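Local coordinates for protein probable porin (Pseudomonas aeruginosa, PDB 2Y0H) that probably forms an outer-membrane pore of the OprD family, an 18-stranded antiparallel beta barrel through which small solutes are thought to pass, at residues 102-108 with 133-139; 144-150 with 178-184; 243-247 with 272-276. All blocks are in the same frame, centred on the assembly; numbering follows the deposited sequence.

Contact 1 (102-108 with 133-139)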
loop_
_atom_site.group_PDB
_atom_site.type_symbol
_atom_site.label_atom_id
_atom_site.label_comp_id
_atom_site.label_asym_id
_atom_site.label_seq_id
_atom_site.Cartn_x
_atom_site.Cartn_y
_atom_site.Cartn_z
ATOM N N SER A 102 7.138 21.613 -18.109
ATOM C CA SER A 102 6.658 22.448 -17.014
ATOM C C SER A 102 6.486 21.613 -15.751
ATOM O O SER A 102 7.471 21.133 -15.188
ATOM C CB SER A 102 5.347 23.136 -17.378
ATOM O OG SER A 102 4.989 24.056 -16.360
ATOM N N GLN A 103 5.241 21.427 -15.317
ATOM C CA GLN A 103 4.956 20.668 -14.094
ATOM C C GLN A 103 4.219 19.360 -14.389
ATOM O O GLN A 103 3.534 18.811 -13.527
ATOM C CB GLN A 103 4.135 21.510 -13.105
ATOM C CG GLN A 103 4.784 22.830 -12.714
ATOM C CD GLN A 103 6.098 22.641 -11.979
ATOM O OE1 GLN A 103 6.264 21.694 -11.204
ATOM N NE2 GLN A 103 7.044 23.541 -12.224
ATOM N N THR A 104 4.351 18.870 -15.611
ATOM C CA THR A 104 3.632 17.678 -16.028
ATOM C C THR A 104 4.629 16.586 -16.403
ATOM O O THR A 104 5.660 16.854 -17.025
ATOM C CB THR A 104 2.675 17.990 -17.199
ATOM O OG1 THR A 104 1.743 19.002 -16.790
ATOM C CG2 THR A 104 1.906 16.744 -17.643
ATOM N N GLN A 105 4.334 15.355 -16.003
ATOM C CA GLN A 105 5.227 14.249 -16.284
ATOM C C GLN A 105 4.460 13.050 -16.810
ATOM O O GLN A 105 3.399 12.709 -16.306
ATOM C CB GLN A 105 6.005 13.863 -15.028
ATOM C CG GLN A 105 7.002 12.735 -15.256
ATOM C CD GLN A 105 8.131 12.734 -14.239
ATOM O OE1 GLN A 105 8.199 13.605 -13.372
ATOM N NE2 GLN A 105 9.028 11.760 -14.348
ATOM N N LEU A 106 4.993 12.420 -17.846
ATOM C CA LEU A 106 4.435 11.165 -18.309
ATOM C C LEU A 106 5.460 10.056 -18.093
ATOM O O LEU A 106 6.637 10.213 -18.428
ATOM C CB LEU A 106 4.041 11.251 -19.783
ATOM C CG LEU A 106 3.618 9.934 -20.444
ATOM C CD1 LEU A 106 2.302 9.431 -19.864
ATOM C CD2 LEU A 106 3.538 10.073 -21.959
ATOM N N GLN A 107 5.019 8.940 -17.521
ATOM C CA GLN A 107 5.891 7.779 -17.412
ATOM C C GLN A 107 5.262 6.622 -18.150
ATOM O O GLN A 107 4.080 6.367 -17.988
ATOM C CB GLN A 107 6.077 7.389 -15.958
ATOM C CG GLN A 107 6.583 8.509 -15.076
ATOM C CD GLN A 107 6.535 8.127 -13.621
ATOM O OE1 GLN A 107 7.470 7.523 -13.103
ATOM N NE2 GLN A 107 5.428 8.452 -12.955
ATOM N N VAL A 108 6.038 5.925 -18.969
ATOM C CA VAL A 108 5.510 4.766 -19.669
ATOM C C VAL A 108 6.429 3.572 -19.451
ATOM O O VAL A 108 7.595 3.615 -19.827
ATOM C CB VAL A 108 5.342 5.025 -21.189
ATOM C CG1 VAL A 108 4.605 3.848 -21.846
ATOM C CG2 VAL A 108 4.592 6.325 -21.439
ATOM N N ALA A 133 0.899 3.438 -18.270
ATOM C CA ALA A 133 1.259 4.804 -18.592
ATOM C C ALA A 133 0.577 5.709 -17.568
ATOM O O ALA A 133 -0.625 5.578 -17.322
ATOM C CB ALA A 133 0.829 5.141 -20.004
ATOM N N LEU A 134 1.356 6.598 -16.957
ATOM C CA LEU A 134 0.878 7.460 -15.879
ATOM C C LEU A 134 1.250 8.924 -16.135
ATOM O O LEU A 134 2.431 9.269 -16.268
ATOM C CB LEU A 134 1.486 7.011 -14.538
ATOM C CG LEU A 134 0.958 7.624 -13.235
ATOM C CD1 LEU A 134 -0.540 7.450 -13.121
ATOM C CD2 LEU A 134 1.665 6.992 -12.024
ATOM N N LEU A 135 0.237 9.778 -16.188
ATOM C CA LEU A 135 0.424 11.207 -16.427
ATOM C C LEU A 135 0.088 11.931 -15.138
ATOM O O LEU A 135 -0.974 11.705 -14.570
ATOM C CB LEU A 135 -0.509 11.665 -17.557
ATOM C CG LEU A 135 -0.455 13.038 -18.252
ATOM C CD1 LEU A 135 -1.153 14.103 -17.420
ATOM C CD2 LEU A 135 0.963 13.471 -18.643
ATOM N N THR A 136 1.005 12.764 -14.651
ATOM C CA THR A 136 0.751 13.570 -13.454
ATOM C C THR A 136 1.011 15.032 -13.791
ATOM O O THR A 136 1.951 15.356 -14.513
ATOM C CB THR A 136 1.641 13.161 -12.255
ATOM O OG1 THR A 136 3.015 13.437 -12.558
ATOM C CG2 THR A 136 1.507 11.681 -11.953
ATOM N N SER A 137 0.178 15.926 -13.284
ATOM C CA SER A 137 0.343 17.314 -13.653
ATOM C C SER A 137 -0.029 18.215 -12.493
ATOM O O SER A 137 -1.091 18.061 -11.896
ATOM C CB SER A 137 -0.490 17.632 -14.893
ATOM O OG SER A 137 -0.275 18.958 -15.322
ATOM N N SER A 138 0.863 19.151 -12.188
ATOM C CA SER A 138 0.697 20.059 -11.061
ATOM C C SER A 138 0.932 21.485 -11.520
ATOM O O SER A 138 1.695 22.227 -10.899
ATOM C CB SER A 138 1.708 19.710 -9.970
ATOM O OG SER A 138 1.593 18.346 -9.604
ATOM N N GLU A 139 0.286 21.853 -12.622
ATOM C CA GLU A 139 0.461 23.168 -13.236
ATOM C C GLU A 139 -0.144 24.278 -12.387
ATOM O O GLU A 139 0.371 25.391 -12.361
ATOM C CB GLU A 139 -0.172 23.204 -14.630
ATOM C CG GLU A 139 0.409 22.213 -15.627
ATOM C CD GLU A 139 1.860 22.497 -15.960
ATOM O OE1 GLU A 139 2.289 23.662 -15.813
ATOM O OE2 GLU A 139 2.569 21.551 -16.374
HETATM O O HOH W 1 3.166 16.672 -11.073
HETATM O O HOH W 2 3.693 10.497 -14.057
#

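Contact 2 (144-150 with 178-184)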
loop_
_atom_site.group_PDB
_atom_site.type_symbol
_atom_site.label_atom_id
_atom_site.label_comp_id
_atom_site.label_asym_id
_atom_site.label_seq_id
_atom_site.Cartn_x
_atom_site.Cartn_y
_atom_site.Cartn_z
ATOM N N THR A 144 -3.144 18.697 -8.047
ATOM C CA THR A 144 -2.444 17.645 -8.774
ATOM C C THR A 144 -3.441 16.791 -9.528
ATOM O O THR A 144 -4.400 16.286 -8.956
ATOM C CB THR A 144 -1.612 16.762 -7.839
ATOM O OG1 THR A 144 -0.720 17.597 -7.094
ATOM C CG2 THR A 144 -0.783 15.743 -8.644
ATOM N N LEU A 145 -3.230 16.650 -10.825
ATOM C CA LEU A 145 -4.139 15.870 -11.633
ATOM C C LEU A 145 -3.420 14.623 -12.084
ATOM O O LEU A 145 -2.235 14.668 -12.419
ATOM C CB LEU A 145 -4.619 16.680 -12.837
ATOM C CG LEU A 145 -5.345 17.983 -12.478
ATOM C CD1 LEU A 145 -5.804 18.715 -13.725
ATOM C CD2 LEU A 145 -6.520 17.726 -11.526
ATOM N N THR A 146 -4.135 13.507 -12.086
ATOM C CA THR A 146 -3.550 12.233 -12.481
ATOM C C THR A 146 -4.451 11.490 -13.469
ATOM O O THR A 146 -5.682 11.508 -13.361
ATOM C CB THR A 146 -3.278 11.338 -11.258
ATOM O OG1 THR A 146 -2.446 12.044 -10.337
ATOM C CG2 THR A 146 -2.580 10.036 -11.677
ATOM N N ALA A 147 -3.825 10.859 -14.449
ATOM C CA ALA A 147 -4.548 10.037 -15.402
ATOM C C ALA A 147 -3.605 8.932 -15.809
ATOM O O ALA A 147 -2.427 9.176 -16.081
ATOM C CB ALA A 147 -4.998 10.860 -16.622
ATOM N N GLY A 148 -4.104 7.706 -15.816
ATOM C CA GLY A 148 -3.238 6.585 -16.091
ATOM C C GLY A 148 -3.962 5.361 -16.606
ATOM O O GLY A 148 -5.178 5.237 -16.509
ATOM N N GLN A 149 -3.192 4.449 -17.175
ATOM C CA GLN A 149 -3.729 3.163 -17.527
ATOM C C GLN A 149 -2.684 2.123 -17.189
ATOM O O GLN A 149 -1.521 2.259 -17.568
ATOM C CB GLN A 149 -4.067 3.122 -19.011
ATOM C CG GLN A 149 -4.815 1.866 -19.455
ATOM C CD GLN A 149 -5.049 1.857 -20.959
ATOM O OE1 GLN A 149 -4.121 1.628 -21.725
ATOM N NE2 GLN A 149 -6.282 2.139 -21.382
ATOM N N LEU A 150 -3.099 1.089 -16.468
ATOM C CA LEU A 150 -2.225 -0.051 -16.174
ATOM C C LEU A 150 -2.667 -1.248 -17.012
ATOM O O LEU A 150 -3.881 -1.487 -17.171
ATOM C CB LEU A 150 -2.285 -0.396 -14.681
ATOM C CG LEU A 150 -2.160 0.777 -13.706
ATOM C CD1 LEU A 150 -2.238 0.253 -12.289
ATOM C CD2 LEU A 150 -0.848 1.548 -13.931
ATOM N N PHE A 178 -6.706 -1.303 -16.777
ATOM C CA PHE A 178 -7.151 -0.603 -15.585
ATOM C C PHE A 178 -6.978 0.887 -15.800
ATOM O O PHE A 178 -5.860 1.383 -15.937
ATOM C CB PHE A 178 -6.359 -1.046 -14.359
ATOM C CG PHE A 178 -6.793 -0.368 -13.090
ATOM C CD1 PHE A 178 -8.004 -0.689 -12.505
ATOM C CD2 PHE A 178 -6.002 0.604 -12.494
ATOM C CE1 PHE A 178 -8.418 -0.071 -11.341
ATOM C CE2 PHE A 178 -6.417 1.218 -11.320
ATOM C CZ PHE A 178 -7.625 0.880 -10.752
ATOM N N ASN A 179 -8.091 1.599 -15.851
ATOM C CA ASN A 179 -8.053 3.031 -16.085
ATOM C C ASN A 179 -8.228 3.793 -14.790
ATOM O O ASN A 179 -9.079 3.448 -13.963
ATOM C CB ASN A 179 -9.140 3.426 -17.085
ATOM C CG ASN A 179 -8.889 2.848 -18.474
ATOM O OD1 ASN A 179 -7.765 2.897 -18.984
ATOM N ND2 ASN A 179 -9.938 2.299 -19.090
ATOM N N LEU A 180 -7.424 4.837 -14.608
ATOM C CA LEU A 180 -7.512 5.645 -13.392
ATOM C C LEU A 180 -7.384 7.142 -13.684
ATOM O O LEU A 180 -6.658 7.557 -14.587
ATOM C CB LEU A 180 -6.449 5.198 -12.383
ATOM C CG LEU A 180 -4.968 5.354 -12.754
ATOM C CD1 LEU A 180 -4.437 6.736 -12.353
ATOM C CD2 LEU A 180 -4.130 4.250 -12.093
ATOM N N ALA A 181 -8.103 7.949 -12.919
ATOM C CA ALA A 181 -8.030 9.394 -13.064
ATOM C C ALA A 181 -8.299 9.990 -11.701
ATOM O O ALA A 181 -9.130 9.473 -10.952
ATOM C CB ALA A 181 -9.044 9.893 -14.082
ATOM N N GLY A 182 -7.587 11.065 -11.369
ATOM C CA GLY A 182 -7.722 11.648 -10.057
ATOM C C GLY A 182 -7.345 13.108 -9.946
ATOM O O GLY A 182 -6.684 13.670 -10.812
ATOM N N ALA A 183 -7.767 13.710 -8.841
ATOM C CA ALA A 183 -7.446 15.089 -8.541
ATOM C C ALA A 183 -7.309 15.209 -7.051
ATOM O O ALA A 183 -8.139 14.691 -6.304
ATOM C CB ALA A 183 -8.551 16.019 -9.053
ATOM N N THR A 184 -6.247 15.873 -6.614
ATOM C CA THR A 184 -6.105 16.236 -5.214
ATOM C C THR A 184 -5.989 17.748 -5.139
ATOM O O THR A 184 -5.273 18.356 -5.926
ATOM C CB THR A 184 -4.857 15.602 -4.557
ATOM O OG1 THR A 184 -3.689 15.978 -5.296
ATOM C CG2 THR A 184 -4.961 14.092 -4.540
#

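Contact 3 (243-247 with 272-276)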
loop_
_atom_site.group_PDB
_atom_site.type_symbol
_atom_site.label_atom_id
_atom_site.label_comp_id
_atom_site.label_asym_id
_atom_site.label_seq_id
_atom_site.Cartn_x
_atom_site.Cartn_y
_atom_site.Cartn_z
ATOM N N VAL A 243 -20.690 -6.612 -8.640
ATOM C CA VAL A 243 -19.751 -5.999 -7.718
ATOM C C VAL A 243 -20.544 -4.977 -6.893
ATOM O O VAL A 243 -21.090 -4.034 -7.451
ATOM C CB VAL A 243 -18.596 -5.294 -8.479
ATOM C CG1 VAL A 243 -17.657 -4.581 -7.501
ATOM C CG2 VAL A 243 -17.822 -6.288 -9.356
ATOM N N ASP A 244 -20.633 -5.183 -5.580
ATOM C CA ASP A 244 -21.474 -4.331 -4.723
ATOM C C ASP A 244 -20.802 -4.052 -3.383
ATOM O O ASP A 244 -20.880 -4.859 -2.471
ATOM C CB ASP A 244 -22.853 -4.979 -4.497
ATOM C CG ASP A 244 -23.723 -4.204 -3.496
ATOM O OD1 ASP A 244 -23.728 -2.958 -3.517
ATOM O OD2 ASP A 244 -24.410 -4.848 -2.680
ATOM N N ASN A 245 -20.141 -2.909 -3.273
ATOM C CA ASN A 245 -19.468 -2.528 -2.036
ATOM C C ASN A 245 -19.343 -1.028 -1.907
ATOM O O ASN A 245 -18.909 -0.333 -2.828
ATOM C CB ASN A 245 -18.064 -3.130 -1.955
ATOM C CG ASN A 245 -17.317 -2.738 -0.674
ATOM O OD1 ASN A 245 -16.712 -1.664 -0.583
ATOM N ND2 ASN A 245 -17.332 -3.625 0.301
ATOM N N ARG A 246 -19.741 -0.529 -0.751
ATOM C CA ARG A 246 -19.363 0.806 -0.371
ATOM C C ARG A 246 -18.489 0.603 0.844
ATOM O O ARG A 246 -18.723 -0.306 1.654
ATOM C CB ARG A 246 -20.596 1.682 -0.118
ATOM C CG ARG A 246 -21.548 1.675 -1.327
ATOM C CD ARG A 246 -22.619 2.744 -1.274
ATOM N NE ARG A 246 -23.390 2.726 -0.032
ATOM C CZ ARG A 246 -24.418 1.915 0.205
ATOM N NH1 ARG A 246 -24.794 1.033 -0.712
ATOM N NH2 ARG A 246 -25.061 1.985 1.368
ATOM N N ASN A 247 -17.451 1.425 0.930
ATOM C CA ASN A 247 -16.430 1.303 1.954
ATOM C C ASN A 247 -16.269 2.666 2.624
ATOM O O ASN A 247 -15.808 3.612 1.977
ATOM C CB ASN A 247 -15.116 0.844 1.297
ATOM C CG ASN A 247 -13.914 0.903 2.248
ATOM O OD1 ASN A 247 -14.005 1.419 3.366
ATOM N ND2 ASN A 247 -12.780 0.370 1.793
ATOM N N ASP A 272 -20.491 -7.563 -1.143
ATOM C CA ASP A 272 -19.102 -7.887 -1.479
ATOM C C ASP A 272 -18.043 -7.309 -0.533
ATOM O O ASP A 272 -18.237 -6.265 0.083
ATOM C CB ASP A 272 -18.778 -7.453 -2.914
ATOM C CG ASP A 272 -19.530 -8.269 -3.945
ATOM O OD1 ASP A 272 -19.626 -9.499 -3.743
ATOM O OD2 ASP A 272 -20.036 -7.685 -4.934
ATOM N N ALA A 273 -16.915 -7.998 -0.446
ATOM C CA ALA A 273 -15.722 -7.426 0.146
ATOM C C ALA A 273 -15.271 -6.231 -0.693
ATOM O O ALA A 273 -15.645 -6.100 -1.848
ATOM C CB ALA A 273 -14.607 -8.470 0.213
ATOM N N PHE A 274 -14.461 -5.363 -0.098
ATOM C CA PHE A 274 -13.856 -4.256 -0.820
ATOM C C PHE A 274 -12.955 -4.751 -1.965
ATOM O O PHE A 274 -11.999 -5.491 -1.731
ATOM C CB PHE A 274 -13.045 -3.394 0.150
ATOM C CG PHE A 274 -12.409 -2.196 -0.488
ATOM C CD1 PHE A 274 -13.193 -1.243 -1.142
ATOM C CD2 PHE A 274 -11.025 -2.014 -0.433
ATOM C CE1 PHE A 274 -12.619 -0.130 -1.727
ATOM C CE2 PHE A 274 -10.427 -0.897 -1.020
ATOM C CZ PHE A 274 -11.225 0.053 -1.667
ATOM N N PRO A 275 -13.262 -4.339 -3.204
ATOM C CA PRO A 275 -12.470 -4.763 -4.370
ATOM C C PRO A 275 -11.093 -4.107 -4.411
ATOM O O PRO A 275 -10.993 -2.876 -4.338
ATOM C CB PRO A 275 -13.309 -4.281 -5.558
ATOM C CG PRO A 275 -14.697 -4.039 -4.985
ATOM C CD PRO A 275 -14.460 -3.578 -3.595
ATOM N N VAL A 276 -10.050 -4.930 -4.494
ATOM C CA VAL A 276 -8.710 -4.463 -4.839
ATOM C C VAL A 276 -8.203 -5.284 -6.001
ATOM O O VAL A 276 -8.660 -6.414 -6.207
ATOM C CB VAL A 276 -7.713 -4.596 -3.659
ATOM C CG1 VAL A 276 -7.966 -3.513 -2.628
ATOM C CG2 VAL A 276 -7.807 -5.988 -3.014
#

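Contact 1 (102-108 with 133-139)
Glu-139, Thr-104 and Gln-103 bury the most surface here. They meet at the turn end of the pair, where strand 104-108 begins. The Glu-139 side chain folds back to 102-104 and its carboxylate takes three hydrogen bonds. Glu-139 OE1 accepts one from Ser-102 OG (2.8 Å). Glu-139 OE2 accepts one from the backbone N of Gln-103 (2.9 Å) and one from Thr-104 OG1 (2.7 Å). Thr-104 OG1 also lies only 2.5 Å from Ser-137 OG, a very short pair. The methyl CG2 of Thr-104 packs on Leu-135 CD2 at 3.5 Å. Gln-103 works through its backbone: its O accepts from Ser-138 N (3.0 Å), and water 1 links the same O to Ser-138 OG. Beyond this corner the antiparallel ladder is regular. Gln-105 pairs with Thr-136, and Gln-107 with Leu-134, each through two backbone hydrogen bonds. Leu-106, Leu-135, Val-108 and Ala-133 share one face, and a bound detergent touches Leu-106. The opposite face carries Gln-105, Gln-107, Thr-136 and Leu-134, with water 2 joining Gln-107 NE2 to Leu-134 O. The apolar patch is consistent with a lipid-facing surface. That face turns polar at Thr-104 and Ser-137, where the Glu-139 carboxylate ties its turn to the adjoining one.

Contact 2 (144-150 with 178-184)
At Thr-144 the strand is paired with Thr-184. Thr-144 N donates to Thr-184 O and Thr-144 O accepts from Thr-184 N, both at 3.0 Å. Leu-145 follows as a non-hydrogen-bonded pair with Ala-183, and its CD2 rests on Ala-183 CB at 3.6 Å. Thr-146 is paired with Gly-182 by two backbone hydrogen bonds. Thr-146 CG2 packs diagonally across the ladder on Leu-180 CD1 at 3.8 Å. At Ala-147 and Ala-181 the CA atoms come within 4.2 Å. Gly-148 is hydrogen-bonded to Leu-180, whose side chain leans over it; a CB on Gly-148 would be tight against Leu-180 CD1. Gln-149 donates from NE2 to Asn-179 OD1 (2.9 Å), while its OE1 is bonded to Trp-151. Asn-179 ND2 is hydrogen-bonded to Glu-177 and Gln-199. Leu-150 closes the ladder opposite Phe-178, with Leu-150 N 2.8 Å from Phe-178 O and Leu-150 CD1 3.8 Å from Phe-178 CD2. These are neighbouring strands of the closed 18-stranded antiparallel barrel of this porin family. Strands 129-137 and 191-200 flank the pair and continue the sheet. On the face of Leu-150, Phe-178 and Leu-180, the strand 111-115 is packed against Leu-150 and Leu-180, and loop residues Val-117, Met-164 and Leu-277 touch Phe-178.

Contact 3 (243-247 with 272-276)
A loop-to-strand contact: the segment 272-276, from the long loop after strand 259-269, lies against the start of strand 244-256 on the inner side of the barrel wall. The two segments run about 80° apart, so the loop crosses the strand and does not pair with it as a strand. Asp-272 is the main anchor. Asp-272 OD2 accepts from the backbone N of Asp-244 at 2.7 Å, and Asp-272 N donates to Asp-244 O at 3.0 Å. The backbone O of Asp-272 accepts from Asn-245 ND2 at 2.8 Å. Strand backbone and side chain thus both hold the loop where it leaves the wall. Further on, the contact turns to packing. Val-243 CG1 meets Pro-275 CG at 3.9 Å, and Asn-245 CB lies 4.0 Å from Pro-275 CD. Two asparagines touch the Phe-274 ring: Asn-247 ND2 is over one face, 3.4 Å from CD1 of Phe-274, and Asn-245 OD1 is at the edge. Asn-247 OD1 has its own partner in Asn-249. A loop folded inward against the wall is a common porin feature that often narrows the channel. Arg-246 points to the other side of the wall, toward Tyr-229 and Asp-231 of strand 221-234. Inside, Phe-274 meets Phe-230 of strand 221-234, Met-268 of strand 259-269 and Gln-206 of strand 204-216, while Val-276 reaches Met-167 in another loop.

Contacts 1 and 2 are successive ladders of one barrel wall. Strands 129-137 and 143-154 are neighbours, and Leu-135 N lies 2.7 Å from Ala-147 O, a probable hydrogen bond. Contact 1 is a surface contact near the turns, with a carboxylate, hydroxyls and waters beside its backbone bonds. Contact 2 is partly buried, and its inward face is mainly apolar where a strand and loops cover it. Contact 3 is the most buried. Its centre is about 30 Å from that of contact 1 and about 20 Å from that of contact 2. It joins wall to inner loop, replacing a long ladder with aspartate and asparagine bonds, proline packing and an aromatic ring.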